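Alr1585 protein (Nostoc sp., PDB 5C2I) probably oxidises dyes and other substrates with hydrogen peroxide, as a haem-containing, dye-decolorizing (DyP-type) peroxidase. Local coordinates at residues L48-E53 with I148-L153; P208-R213 with R361-A366; P419-P424 with L446-K451. The protein carries 1 engineered substitution. One frame throughout, in Å; residues are numbered along the deposited sequence.

Interaction 1: residues L48-E53 with I148-L153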
loop_
_atom_site.group_PDB
_atom_site.type_symbol
_atom_site.label_atom_id
_atom_site.label_comp_id
_atom_site.label_asym_id
_atom_site.label_seq_id
_atom_site.Cartn_x
_atom_site.Cartn_y
_atom_site.Cartn_z
ATOM N N LEU A 48 -4.543 9.717 -35.929
ATOM C CA LEU A 48 -5.156 9.112 -37.076
ATOM C C LEU A 48 -4.818 9.766 -38.367
ATOM O O LEU A 48 -4.709 10.970 -38.441
ATOM C CB LEU A 48 -6.678 9.190 -36.951
ATOM C CG LEU A 48 -7.279 8.717 -35.652
ATOM C CD1 LEU A 48 -8.807 8.852 -35.757
ATOM C CD2 LEU A 48 -6.899 7.276 -35.345
ATOM N N GLN A 49 -4.664 8.937 -39.394
ATOM C CA GLN A 49 -4.696 9.353 -40.792
ATOM C C GLN A 49 -5.800 8.562 -41.484
ATOM O O GLN A 49 -5.748 7.305 -41.571
ATOM C CB GLN A 49 -3.392 9.059 -41.481
ATOM C CG GLN A 49 -3.290 9.555 -42.908
ATOM C CD GLN A 49 -1.937 9.182 -43.498
ATOM O OE1 GLN A 49 -1.830 8.255 -44.258
ATOM N NE2 GLN A 49 -0.902 9.894 -43.107
ATOM N N PHE A 50 -6.806 9.281 -41.957
ATOM C CA PHE A 50 -7.942 8.632 -42.602
ATOM C C PHE A 50 -7.546 8.025 -43.938
ATOM O O PHE A 50 -6.665 8.536 -44.638
ATOM C CB PHE A 50 -9.110 9.625 -42.736
ATOM C CG PHE A 50 -9.610 10.128 -41.396
ATOM C CD1 PHE A 50 -10.121 9.239 -40.447
ATOM C CD2 PHE A 50 -9.609 11.471 -41.094
ATOM C CE1 PHE A 50 -10.568 9.687 -39.212
ATOM C CE2 PHE A 50 -10.061 11.920 -39.869
ATOM C CZ PHE A 50 -10.538 11.028 -38.924
ATOM N N LYS A 51 -8.183 6.921 -44.291
ATOM C CA LYS A 51 -7.766 6.181 -45.487
ATOM C C LYS A 51 -8.302 6.870 -46.762
ATOM O O LYS A 51 -9.432 7.383 -46.775
ATOM C CB LYS A 51 -8.267 4.754 -45.430
ATOM C CG LYS A 51 -7.645 3.955 -44.312
ATOM C CD LYS A 51 -8.169 2.534 -44.323
ATOM C CE LYS A 51 -7.457 1.674 -43.296
ATOM N NZ LYS A 51 -8.089 0.328 -43.267
ATOM N N PRO A 52 -7.484 6.907 -47.815
ATOM C CA PRO A 52 -7.861 7.593 -49.045
ATOM C C PRO A 52 -9.189 7.140 -49.603
ATOM O O PRO A 52 -9.507 5.964 -49.539
ATOM C CB PRO A 52 -6.736 7.226 -50.040
ATOM C CG PRO A 52 -5.558 6.964 -49.184
ATOM C CD PRO A 52 -6.094 6.408 -47.867
ATOM N N GLU A 53 -9.963 8.100 -50.108
ATOM C CA GLU A 53 -11.198 7.834 -50.836
ATOM C C GLU A 53 -12.275 7.208 -49.967
ATOM O O GLU A 53 -13.171 6.585 -50.487
ATOM C CB GLU A 53 -10.946 6.903 -52.038
ATOM C CG GLU A 53 -9.679 7.221 -52.819
ATOM C CD GLU A 53 -9.861 8.366 -53.780
ATOM O OE1 GLU A 53 -10.773 8.246 -54.655
ATOM O OE2 GLU A 53 -9.063 9.345 -53.697
ATOM N N ILE A 148 -1.002 13.841 -40.099
ATOM C CA ILE A 148 -1.969 13.512 -39.077
ATOM C C ILE A 148 -3.253 14.285 -39.343
ATOM O O ILE A 148 -3.220 15.502 -39.535
ATOM C CB ILE A 148 -1.401 13.831 -37.704
ATOM C CG1 ILE A 148 -0.204 12.917 -37.431
ATOM C CG2 ILE A 148 -2.461 13.683 -36.620
ATOM C CD1 ILE A 148 0.563 13.299 -36.170
ATOM N N HIS A 149 -4.361 13.561 -39.349
ATOM C CA HIS A 149 -5.678 14.160 -39.564
ATOM C C HIS A 149 -6.448 14.483 -38.309
ATOM O O HIS A 149 -7.255 15.415 -38.266
ATOM C CB HIS A 149 -6.524 13.243 -40.464
ATOM C CG HIS A 149 -6.004 13.114 -41.868
ATOM N ND1 HIS A 149 -6.325 12.068 -42.690
ATOM C CD2 HIS A 149 -5.174 13.906 -42.593
ATOM C CE1 HIS A 149 -5.728 12.211 -43.857
ATOM N NE2 HIS A 149 -5.026 13.323 -43.824
ATOM N N ALA A 150 -6.252 13.663 -37.276
ATOM C CA ALA A 150 -7.083 13.728 -36.098
ATOM C C ALA A 150 -6.436 13.072 -34.911
ATOM O O ALA A 150 -5.498 12.268 -35.061
ATOM C CB ALA A 150 -8.435 13.076 -36.389
ATOM N N LEU A 151 -6.931 13.423 -33.732
ATOM C CA LEU A 151 -6.515 12.816 -32.498
ATOM C C LEU A 151 -7.784 12.381 -31.763
ATOM O O LEU A 151 -8.673 13.209 -31.489
ATOM C CB LEU A 151 -5.702 13.796 -31.672
ATOM C CG LEU A 151 -5.361 13.426 -30.198
ATOM C CD1 LEU A 151 -4.587 12.127 -30.024
ATOM C CD2 LEU A 151 -4.612 14.577 -29.525
ATOM N N VAL A 152 -7.809 11.119 -31.351
ATOM C CA VAL A 152 -8.806 10.621 -30.419
ATOM C C VAL A 152 -8.161 10.531 -29.024
ATOM O O VAL A 152 -7.103 9.929 -28.851
ATOM C CB VAL A 152 -9.284 9.244 -30.865
ATOM C CG1 VAL A 152 -10.269 8.664 -29.895
ATOM C CG2 VAL A 152 -9.911 9.337 -32.241
ATOM N N LEU A 153 -8.839 11.070 -28.017
ATOM C CA LEU A 153 -8.345 11.013 -26.633
ATOM C C LEU A 153 -9.424 10.313 -25.813
ATOM O O LEU A 153 -10.568 10.752 -25.786
ATOM C CB LEU A 153 -8.067 12.426 -26.117
ATOM C CG LEU A 153 -7.532 12.595 -24.676
ATOM C CD1 LEU A 153 -6.857 13.969 -24.561
ATOM C CD2 LEU A 153 -8.629 12.458 -23.625
#
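L48 meets H149 and A150 through its backbone at both ends and V152 through its side chain. L48 O takes two N-H groups: H149 N at 2.8 Å, and A150 N in a weaker bond. L48 N returns a bond of 2.9 Å to A150 O. Two residues thus face one, a classic beta bulge where antiparallel strands 42-50 and 150-156 pair in the alpha+beta barrel of the N-terminal DyP domain. The side chains of L48 and A150 lie on the same face of the sheet, and L48 CD1 reaches V152 CG2 at 3.7 Å. H149, one of the two bulge residues, also carries the polar side-chain part of the contact. Its chi1 of -66° sets CG anti to the carbonyl carbon, and chi2 (159°) turns ND1 to F50 N. ND1 accepts F50 N at 2.9 Å, from a donor 26° out of the ring plane, while NE2 bonds E147, an arrangement consistent with the proton on NE2. Q49 CG lies over one face of the imidazole, 4.1 Å from its centroid, in a CH-pi contact. The F50 ring is slid aside from the imidazole, its CD2 3.6 Å from H149 CB and its CZ 3.9 Å from A150 CB.

Interaction 2: residues P208-R213 with R361-A366; sequences PLFMKR and RITRRA. With HEM (protoporphyrin IX containing Fe), chain E.
T363 turns OG1 anti to its carbonyl carbon (chi1 -62°), which sets OG1 against both P208 and F210. P208 CG lies 3.4 Å from OG1, and the F210 ring presents its edge to the same oxygen, with CE2 3.6 Å away and the oxygen in the ring plane. The proline ring also lies against the backbone of the other segment: P208 CD is 3.2 Å from I362 O, and CG comes within 4.2 Å of R361 CB. A water joins the two segments, giving a proton to P208 O and accepting one from R365 NH2 in the plane of that guanidinium, one face of which lies against T363 CG2. R365 is anchored further by the carbonyls of N33 and I34. R364, the next residue after T363, leaves for the haem. Its chain bends at chi3 (-68°), and the guanidinium lies with one face over haem C4D. NH1 and NH2 both donate to propionate oxygen O2A, NH1 at 2.9 Å, while NH2 also bonds S206 O. NH1 has a second acceptor 2.9 Å away, the water bound to the haem iron. One arginine thus links a propionate to the sixth iron position, consistent with the distal arginine of DyP-type peroxidases. A peroxide replacing that water would probably meet the same N-H donor.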
loop_
_atom_site.group_PDB
_atom_site.type_symbol
_atom_site.label_atom_id
_atom_site.label_comp_id
_atom_site.label_asym_id
_atom_site.label_seq_id
_atom_site.Cartn_x
_atom_site.Cartn_y
_atom_site.Cartn_z
ATOM N N PRO A 208 -5.025 29.260 -15.796
ATOM C CA PRO A 208 -6.262 30.021 -15.989
ATOM C C PRO A 208 -7.470 29.236 -15.507
ATOM O O PRO A 208 -7.558 28.028 -15.784
ATOM C CB PRO A 208 -6.337 30.203 -17.510
ATOM C CG PRO A 208 -5.006 29.867 -18.038
ATOM C CD PRO A 208 -4.376 28.916 -17.075
ATOM N N LEU A 209 -8.386 29.894 -14.803
ATOM C CA LEU A 209 -9.552 29.223 -14.242
ATOM C C LEU A 209 -10.816 29.784 -14.854
ATOM O O LEU A 209 -10.933 31.012 -15.066
ATOM C CB LEU A 209 -9.596 29.393 -12.719
ATOM C CG LEU A 209 -8.319 28.919 -11.994
ATOM C CD1 LEU A 209 -8.516 29.085 -10.488
ATOM C CD2 LEU A 209 -8.025 27.464 -12.319
ATOM N N PHE A 210 -11.789 28.893 -15.049
ATOM C CA PHE A 210 -13.055 29.221 -15.717
ATOM C C PHE A 210 -14.295 28.746 -14.979
ATOM O O PHE A 210 -15.264 29.467 -14.899
ATOM C CB PHE A 210 -13.069 28.587 -17.123
ATOM C CG PHE A 210 -11.890 28.974 -17.956
ATOM C CD1 PHE A 210 -11.847 30.204 -18.587
ATOM C CD2 PHE A 210 -10.815 28.130 -18.091
ATOM C CE1 PHE A 210 -10.737 30.573 -19.334
ATOM C CE2 PHE A 210 -9.704 28.503 -18.828
ATOM C CZ PHE A 210 -9.704 29.710 -19.464
ATOM N N MET A 211 -14.238 27.550 -14.421
ATOM C CA MET A 211 -15.390 26.941 -13.775
ATOM C C MET A 211 -15.421 27.244 -12.280
ATOM O O MET A 211 -14.356 27.233 -11.612
ATOM C CB MET A 211 -15.393 25.415 -14.012
ATOM C CG MET A 211 -15.310 24.966 -15.456
ATOM S SD MET A 211 -16.640 25.645 -16.463
ATOM C CE MET A 211 -18.057 24.923 -15.711
ATOM N N LYS A 212 -16.615 27.493 -11.780
ATOM C CA LYS A 212 -16.840 27.807 -10.350
ATOM C C LYS A 212 -16.115 26.855 -9.388
ATOM O O LYS A 212 -15.511 27.311 -8.400
ATOM C CB LYS A 212 -18.323 27.847 -10.003
ATOM C CG LYS A 212 -18.594 28.219 -8.526
ATOM C CD LYS A 212 -20.065 28.433 -8.223
ATOM C CE LYS A 212 -20.247 28.747 -6.754
ATOM N NZ LYS A 212 -21.654 29.020 -6.433
ATOM N N ARG A 213 -16.181 25.555 -9.643
ATOM C CA ARG A 213 -15.607 24.582 -8.701
ATOM C C ARG A 213 -14.114 24.858 -8.541
ATOM O O ARG A 213 -13.573 24.802 -7.415
ATOM C CB ARG A 213 -15.806 23.138 -9.179
ATOM C CG ARG A 213 -17.260 22.703 -9.175
ATOM C CD ARG A 213 -17.643 21.976 -7.930
ATOM N NE ARG A 213 -16.639 21.008 -7.490
ATOM C CZ ARG A 213 -16.652 20.443 -6.283
ATOM N NH1 ARG A 213 -17.640 20.705 -5.420
ATOM N NH2 ARG A 213 -15.670 19.617 -5.938
ATOM N N ARG A 361 -1.655 33.815 -21.772
ATOM C CA ARG A 361 -1.670 32.603 -20.956
ATOM C C ARG A 361 -2.173 31.398 -21.748
ATOM O O ARG A 361 -2.973 31.542 -22.677
ATOM C CB ARG A 361 -2.573 32.795 -19.717
ATOM C CG ARG A 361 -1.997 33.666 -18.598
ATOM C CD ARG A 361 -2.968 33.834 -17.424
ATOM N NE ARG A 361 -4.110 34.675 -17.799
ATOM C CZ ARG A 361 -5.199 34.856 -17.026
ATOM N NH1 ARG A 361 -5.289 34.264 -15.852
ATOM N NH2 ARG A 361 -6.186 35.631 -17.451
ATOM N N ILE A 362 -1.775 30.218 -21.297
ATOM C CA ILE A 362 -2.237 28.967 -21.860
ATOM C C ILE A 362 -2.852 28.092 -20.761
ATOM O O ILE A 362 -2.521 28.215 -19.593
ATOM C CB ILE A 362 -1.086 28.184 -22.513
ATOM C CG1 ILE A 362 0.048 27.920 -21.519
ATOM C CG2 ILE A 362 -0.568 28.939 -23.748
ATOM C CD1 ILE A 362 1.064 26.889 -22.023
ATOM N N THR A 363 -3.770 27.216 -21.162
ATOM C CA THR A 363 -4.430 26.323 -20.224
ATOM C C THR A 363 -3.882 24.921 -20.464
ATOM O O THR A 363 -4.082 24.337 -21.530
ATOM C CB THR A 363 -5.945 26.384 -20.455
ATOM O OG1 THR A 363 -6.424 27.713 -20.217
ATOM C CG2 THR A 363 -6.709 25.396 -19.565
ATOM N N ARG A 364 -3.124 24.411 -19.509
ATOM C CA ARG A 364 -2.330 23.190 -19.713
ATOM C C ARG A 364 -3.151 21.929 -19.321
ATOM O O ARG A 364 -3.868 21.910 -18.275
ATOM C CB ARG A 364 -1.033 23.290 -18.925
ATOM C CG ARG A 364 -0.101 24.366 -19.494
ATOM C CD ARG A 364 1.172 24.536 -18.666
ATOM N NE ARG A 364 0.783 25.107 -17.380
ATOM C CZ ARG A 364 1.304 24.773 -16.205
ATOM N NH1 ARG A 364 2.276 23.890 -16.119
ATOM N NH2 ARG A 364 0.851 25.332 -15.108
ATOM N N ARG A 365 -3.023 20.896 -20.125
ATOM C CA ARG A 365 -3.688 19.613 -19.876
ATOM C C ARG A 365 -2.735 18.463 -20.137
ATOM O O ARG A 365 -3.091 17.493 -20.822
ATOM C CB ARG A 365 -4.955 19.494 -20.751
ATOM C CG ARG A 365 -5.968 20.622 -20.593
ATOM C CD ARG A 365 -6.750 20.511 -19.293
ATOM N NE ARG A 365 -7.694 21.625 -19.111
ATOM C CZ ARG A 365 -7.709 22.470 -18.087
ATOM N NH1 ARG A 365 -6.740 22.447 -17.191
ATOM N NH2 ARG A 365 -8.644 23.414 -17.986
ATOM N N ALA A 366 -1.496 18.637 -19.663
ATOM C CA ALA A 366 -0.415 17.708 -19.975
ATOM C C ALA A 366 -0.490 16.444 -19.131
ATOM O O ALA A 366 -1.118 16.424 -18.039
ATOM C CB ALA A 366 0.933 18.388 -19.800
HETATM C CHA HEM E . 4.674 25.968 -15.087
HETATM C CHB HEM E . 7.510 22.150 -15.882
HETATM C CHC HEM E . 7.033 22.815 -20.652
HETATM C CHD HEM E . 4.415 26.766 -19.807
HETATM C C1A HEM E . 5.507 24.880 -14.885
HETATM C C2A HEM E . 5.930 24.396 -13.612
HETATM C C3A HEM E . 6.724 23.327 -13.840
HETATM C C4A HEM E . 6.769 23.137 -15.239
HETATM C CMA HEM E . 7.396 22.442 -12.826
HETATM C CAA HEM E . 5.568 24.957 -12.230
HETATM C CBA HEM E . 4.291 24.439 -11.563
HETATM C CGA HEM E . 3.113 24.779 -12.434
HETATM O O1A HEM E . 2.551 25.913 -12.388
HETATM O O2A HEM E . 2.700 23.919 -13.214
HETATM C C1B HEM E . 7.574 21.992 -17.266
HETATM C C2B HEM E . 8.278 20.923 -17.922
HETATM C C3B HEM E . 8.117 21.076 -19.228
HETATM C C4B HEM E . 7.344 22.311 -19.384
HETATM C CMB HEM E . 9.012 19.833 -17.224
HETATM C CAB HEM E . 8.552 20.246 -20.379
HETATM C CBB HEM E . 8.821 18.931 -20.297
HETATM C C1C HEM E . 6.308 24.001 -20.857
HETATM C C2C HEM E . 6.100 24.628 -22.067
HETATM C C3C HEM E . 5.375 25.764 -21.817
HETATM C C4C HEM E . 5.129 25.796 -20.439
HETATM C CMC HEM E . 6.513 24.157 -23.431
HETATM C CAC HEM E . 4.930 26.811 -22.736
HETATM C CBC HEM E . 5.492 27.212 -23.850
HETATM C C1D HEM E . 4.201 26.756 -18.430
HETATM C C2D HEM E . 3.360 27.764 -17.794
HETATM C C3D HEM E . 3.463 27.580 -16.485
HETATM C C4D HEM E . 4.346 26.402 -16.343
HETATM C CMD HEM E . 2.533 28.851 -18.462
HETATM C CAD HEM E . 2.741 28.354 -15.420
HETATM C CBD HEM E . 3.471 29.633 -14.994
HETATM C CGD HEM E . 2.659 30.354 -13.968
HETATM O O1D HEM E . 3.223 30.611 -12.908
HETATM O O2D HEM E . 1.445 30.702 -14.166
HETATM N NA HEM E . 6.089 24.148 -15.877
HETATM N NB HEM E . 7.118 22.804 -18.167
HETATM N NC HEM E . 5.800 24.763 -19.846
HETATM N ND HEM E . 4.838 26.006 -17.528
HETATM FE FE HEM E . 5.968 24.475 -17.840
HETATM O O HOH W 1 -8.240 25.384 -16.004
HETATM O O HOH W 2 4.143 23.044 -18.140
#

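Interaction 3: residues P419-P424 with L446-K451. With HEM (protoporphyrin IX containing Fe), chain E.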
loop_
_atom_site.group_PDB
_atom_site.type_symbol
_atom_site.label_atom_id
_atom_site.label_comp_id
_atom_site.label_asym_id
_atom_site.label_seq_id
_atom_site.Cartn_x
_atom_site.Cartn_y
_atom_site.Cartn_z
ATOM N N PRO A 419 15.893 28.124 -18.861
ATOM C CA PRO A 419 16.852 27.004 -18.812
ATOM C C PRO A 419 16.170 25.646 -18.851
ATOM O O PRO A 419 16.805 24.636 -19.168
ATOM C CB PRO A 419 17.544 27.194 -17.462
ATOM C CG PRO A 419 16.482 27.853 -16.629
ATOM C CD PRO A 419 15.819 28.822 -17.569
ATOM N N LEU A 420 14.855 25.635 -18.640
ATOM C CA LEU A 420 14.093 24.409 -18.750
ATOM C C LEU A 420 13.667 24.102 -20.176
ATOM O O LEU A 420 13.898 23.001 -20.653
ATOM C CB LEU A 420 12.853 24.523 -17.821
ATOM C CG LEU A 420 12.104 23.240 -17.531
ATOM C CD1 LEU A 420 12.978 22.268 -16.747
ATOM C CD2 LEU A 420 10.803 23.526 -16.759
ATOM N N ILE A 421 13.063 25.077 -20.888
ATOM C CA ILE A 421 12.457 24.820 -22.194
ATOM C C ILE A 421 12.929 25.748 -23.320
ATOM O O ILE A 421 12.527 25.582 -24.486
ATOM C CB ILE A 421 10.898 24.939 -22.155
ATOM C CG1 ILE A 421 10.464 26.373 -21.863
ATOM C CG2 ILE A 421 10.298 23.987 -21.182
ATOM C CD1 ILE A 421 9.027 26.707 -22.237
ATOM N N GLY A 422 13.804 26.701 -23.027
ATOM C CA GLY A 422 14.242 27.624 -24.028
ATOM C C GLY A 422 15.128 26.985 -25.094
ATOM O O GLY A 422 16.071 26.265 -24.766
ATOM N N GLN A 423 14.849 27.273 -26.353
ATOM C CA GLN A 423 15.678 26.799 -27.498
ATOM C C GLN A 423 16.102 27.972 -28.352
ATOM O O GLN A 423 15.233 28.719 -28.803
ATOM C CB GLN A 423 14.881 25.861 -28.443
ATOM C CG GLN A 423 13.702 25.218 -27.901
ATOM C CD GLN A 423 13.096 24.183 -28.833
ATOM O OE1 GLN A 423 13.499 23.040 -28.805
ATOM N NE2 GLN A 423 12.045 24.553 -29.544
ATOM N N PRO A 424 17.421 28.099 -28.659
ATOM C CA PRO A 424 18.505 27.230 -28.202
ATOM C C PRO A 424 18.897 27.517 -26.767
ATOM O O PRO A 424 18.517 28.586 -26.230
ATOM C CB PRO A 424 19.654 27.594 -29.143
ATOM C CG PRO A 424 19.405 29.053 -29.493
ATOM C CD PRO A 424 17.898 29.114 -29.618
ATOM N N LEU A 446 19.880 22.513 -22.110
ATOM C CA LEU A 446 18.492 22.128 -22.434
ATOM C C LEU A 446 18.402 20.621 -22.412
ATOM O O LEU A 446 19.087 19.941 -23.173
ATOM C CB LEU A 446 18.093 22.667 -23.809
ATOM C CG LEU A 446 16.730 22.286 -24.362
ATOM C CD1 LEU A 446 15.637 22.773 -23.454
ATOM C CD2 LEU A 446 16.571 22.837 -25.777
ATOM N N TRP A 447 17.581 20.091 -21.503
ATOM C CA TRP A 447 17.431 18.670 -21.310
ATOM C C TRP A 447 16.040 18.154 -21.738
ATOM O O TRP A 447 15.627 17.059 -21.334
ATOM C CB TRP A 447 17.723 18.332 -19.871
ATOM C CG TRP A 447 19.130 18.593 -19.511
ATOM C CD1 TRP A 447 19.556 19.507 -18.569
ATOM C CD2 TRP A 447 20.325 18.047 -20.107
ATOM N NE1 TRP A 447 20.915 19.506 -18.518
ATOM C CE2 TRP A 447 21.414 18.627 -19.444
ATOM C CE3 TRP A 447 20.581 17.110 -21.132
ATOM C CZ2 TRP A 447 22.743 18.329 -19.783
ATOM C CZ3 TRP A 447 21.893 16.818 -21.466
ATOM C CH2 TRP A 447 22.959 17.406 -20.786
ATOM N N ILE A 448 15.347 18.950 -22.549
ATOM C CA ILE A 448 14.045 18.612 -23.139
ATOM C C ILE A 448 14.172 18.613 -24.659
ATOM O O ILE A 448 14.773 19.547 -25.224
ATOM C CB ILE A 448 12.988 19.610 -22.641
ATOM C CG1 ILE A 448 12.802 19.395 -21.136
ATOM C CG2 ILE A 448 11.686 19.456 -23.400
ATOM C CD1 ILE A 448 11.998 20.476 -20.407
ATOM N N ASN A 449 13.737 17.539 -25.313
ATOM C CA ASN A 449 13.822 17.412 -26.769
ATOM C C ASN A 449 12.425 17.269 -27.350
ATOM O O ASN A 449 11.654 16.400 -26.906
ATOM C CB ASN A 449 14.602 16.163 -27.182
ATOM C CG ASN A 449 15.907 16.016 -26.441
ATOM O OD1 ASN A 449 16.722 16.940 -26.417
ATOM N ND2 ASN A 449 16.116 14.840 -25.813
ATOM N N MET A 450 12.108 18.102 -28.320
ATOM C CA MET A 450 10.840 18.019 -29.047
ATOM C C MET A 450 10.871 16.814 -29.977
ATOM O O MET A 450 11.699 16.752 -30.905
ATOM C CB MET A 450 10.657 19.315 -29.824
ATOM C CG MET A 450 9.617 19.309 -30.917
ATOM S SD MET A 450 7.957 18.869 -30.394
ATOM C CE MET A 450 7.117 19.177 -31.959
ATOM N N LYS A 451 9.963 15.869 -29.758
ATOM C CA LYS A 451 9.931 14.622 -30.530
ATOM C C LYS A 451 8.780 14.552 -31.536
ATOM O O LYS A 451 8.657 13.581 -32.262
ATOM C CB LYS A 451 9.796 13.430 -29.555
ATOM C CG LYS A 451 10.920 13.279 -28.532
ATOM C CD LYS A 451 12.309 13.358 -29.128
ATOM C CE LYS A 451 12.581 12.175 -30.000
ATOM N NZ LYS A 451 14.021 12.190 -30.358
HETATM C CHA HEM E . 4.674 25.968 -15.087
HETATM C CHB HEM E . 7.510 22.150 -15.882
HETATM C CHC HEM E . 7.033 22.815 -20.652
HETATM C CHD HEM E . 4.415 26.766 -19.807
HETATM C C1A HEM E . 5.507 24.880 -14.885
HETATM C C2A HEM E . 5.930 24.396 -13.612
HETATM C C3A HEM E . 6.724 23.327 -13.840
HETATM C C4A HEM E . 6.769 23.137 -15.239
HETATM C CMA HEM E . 7.396 22.442 -12.826
HETATM C CAA HEM E . 5.568 24.957 -12.230
HETATM C CBA HEM E . 4.291 24.439 -11.563
HETATM C CGA HEM E . 3.113 24.779 -12.434
HETATM O O1A HEM E . 2.551 25.913 -12.388
HETATM O O2A HEM E . 2.700 23.919 -13.214
HETATM C C1B HEM E . 7.574 21.992 -17.266
HETATM C C2B HEM E . 8.278 20.923 -17.922
HETATM C C3B HEM E . 8.117 21.076 -19.228
HETATM C C4B HEM E . 7.344 22.311 -19.384
HETATM C CMB HEM E . 9.012 19.833 -17.224
HETATM C CAB HEM E . 8.552 20.246 -20.379
HETATM C CBB HEM E . 8.821 18.931 -20.297
HETATM C C1C HEM E . 6.308 24.001 -20.857
HETATM C C2C HEM E . 6.100 24.628 -22.067
HETATM C C3C HEM E . 5.375 25.764 -21.817
HETATM C C4C HEM E . 5.129 25.796 -20.439
HETATM C CMC HEM E . 6.513 24.157 -23.431
HETATM C CAC HEM E . 4.930 26.811 -22.736
HETATM C CBC HEM E . 5.492 27.212 -23.850
HETATM C C1D HEM E . 4.201 26.756 -18.430
HETATM C C2D HEM E . 3.360 27.764 -17.794
HETATM C C3D HEM E . 3.463 27.580 -16.485
HETATM C C4D HEM E . 4.346 26.402 -16.343
HETATM C CMD HEM E . 2.533 28.851 -18.462
HETATM C CAD HEM E . 2.741 28.354 -15.420
HETATM C CBD HEM E . 3.471 29.633 -14.994
HETATM C CGD HEM E . 2.659 30.354 -13.968
HETATM O O1D HEM E . 3.223 30.611 -12.908
HETATM O O2D HEM E . 1.445 30.702 -14.166
HETATM N NA HEM E . 6.089 24.148 -15.877
HETATM N NB HEM E . 7.118 22.804 -18.167
HETATM N NC HEM E . 5.800 24.763 -19.846
HETATM N ND HEM E . 4.838 26.006 -17.528
HETATM FE FE HEM E . 5.968 24.475 -17.840
HETATM O O HOH W 3 16.345 21.736 -19.542
HETATM O O HOH W 4 13.991 20.076 -29.364
HETATM O O HOH W 2 4.143 23.044 -18.140
#
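L420 O meets L446 CD1 at 3.3 Å and I448 CD1 at 3.2 Å, and it also faces a water. That water accepts W447 N at 2.8 Å, and the carbonyl oxygens of P419 and L420 each lie 3.0 Å from it, within hydrogen-bonding distance. It links the loop to the start of strand 448-458 where no direct hydrogen bond joins the segments. Most of the direct contact is made by aliphatic side chains. L446 also sets CD2 against G422 O, so the leucine packs against the backbone of the loop. I448 CD1 lies 4.0 Å from both L420 CG and I421 CG2 and reaches the haem vinyl carbon CAB at 3.5 Å. L420 has CG anti to the backbone N (chi1 -166°), and chi2 (65°) carries CD2 to 3.6 Å from haem C1B; I421 CG2 lies 3.5 Å from the meso carbon CHC. An alanine in place of L420 would probably leave a gap over C1B and beside I448 CD1, where CD2 and CG now pack. A second water joins Q423 OE1 to M450 N, while Q423 NE2 bonds D134. L420 and I421 also touch H330 and lie across the haem from the iron-bound water, an apolar wall consistent with the proximal side of a DyP haem pocket.

All three contacts are largely buried, but they serve different parts of the fold. Interaction 1 is strand pairing within the N-terminal sheet, about 28 Å between centres from interaction 2 and without haem; its main bonds are direct, backbone to backbone or backbone to imidazole. Interactions 2 and 3 have no direct hydrogen bond between their segments and use waters as bridges instead. Both reach the same C-terminal sheet, through strands 363-369 and 448-458, and both touch the one haem, their centres about 24 Å apart. Segments 361-366 and 419-424 lie on opposite haem faces, while I448 meets a vinyl at the rim. Interaction 2 brings R364's guanidinium besides I362, interaction 3 only aliphatic groups.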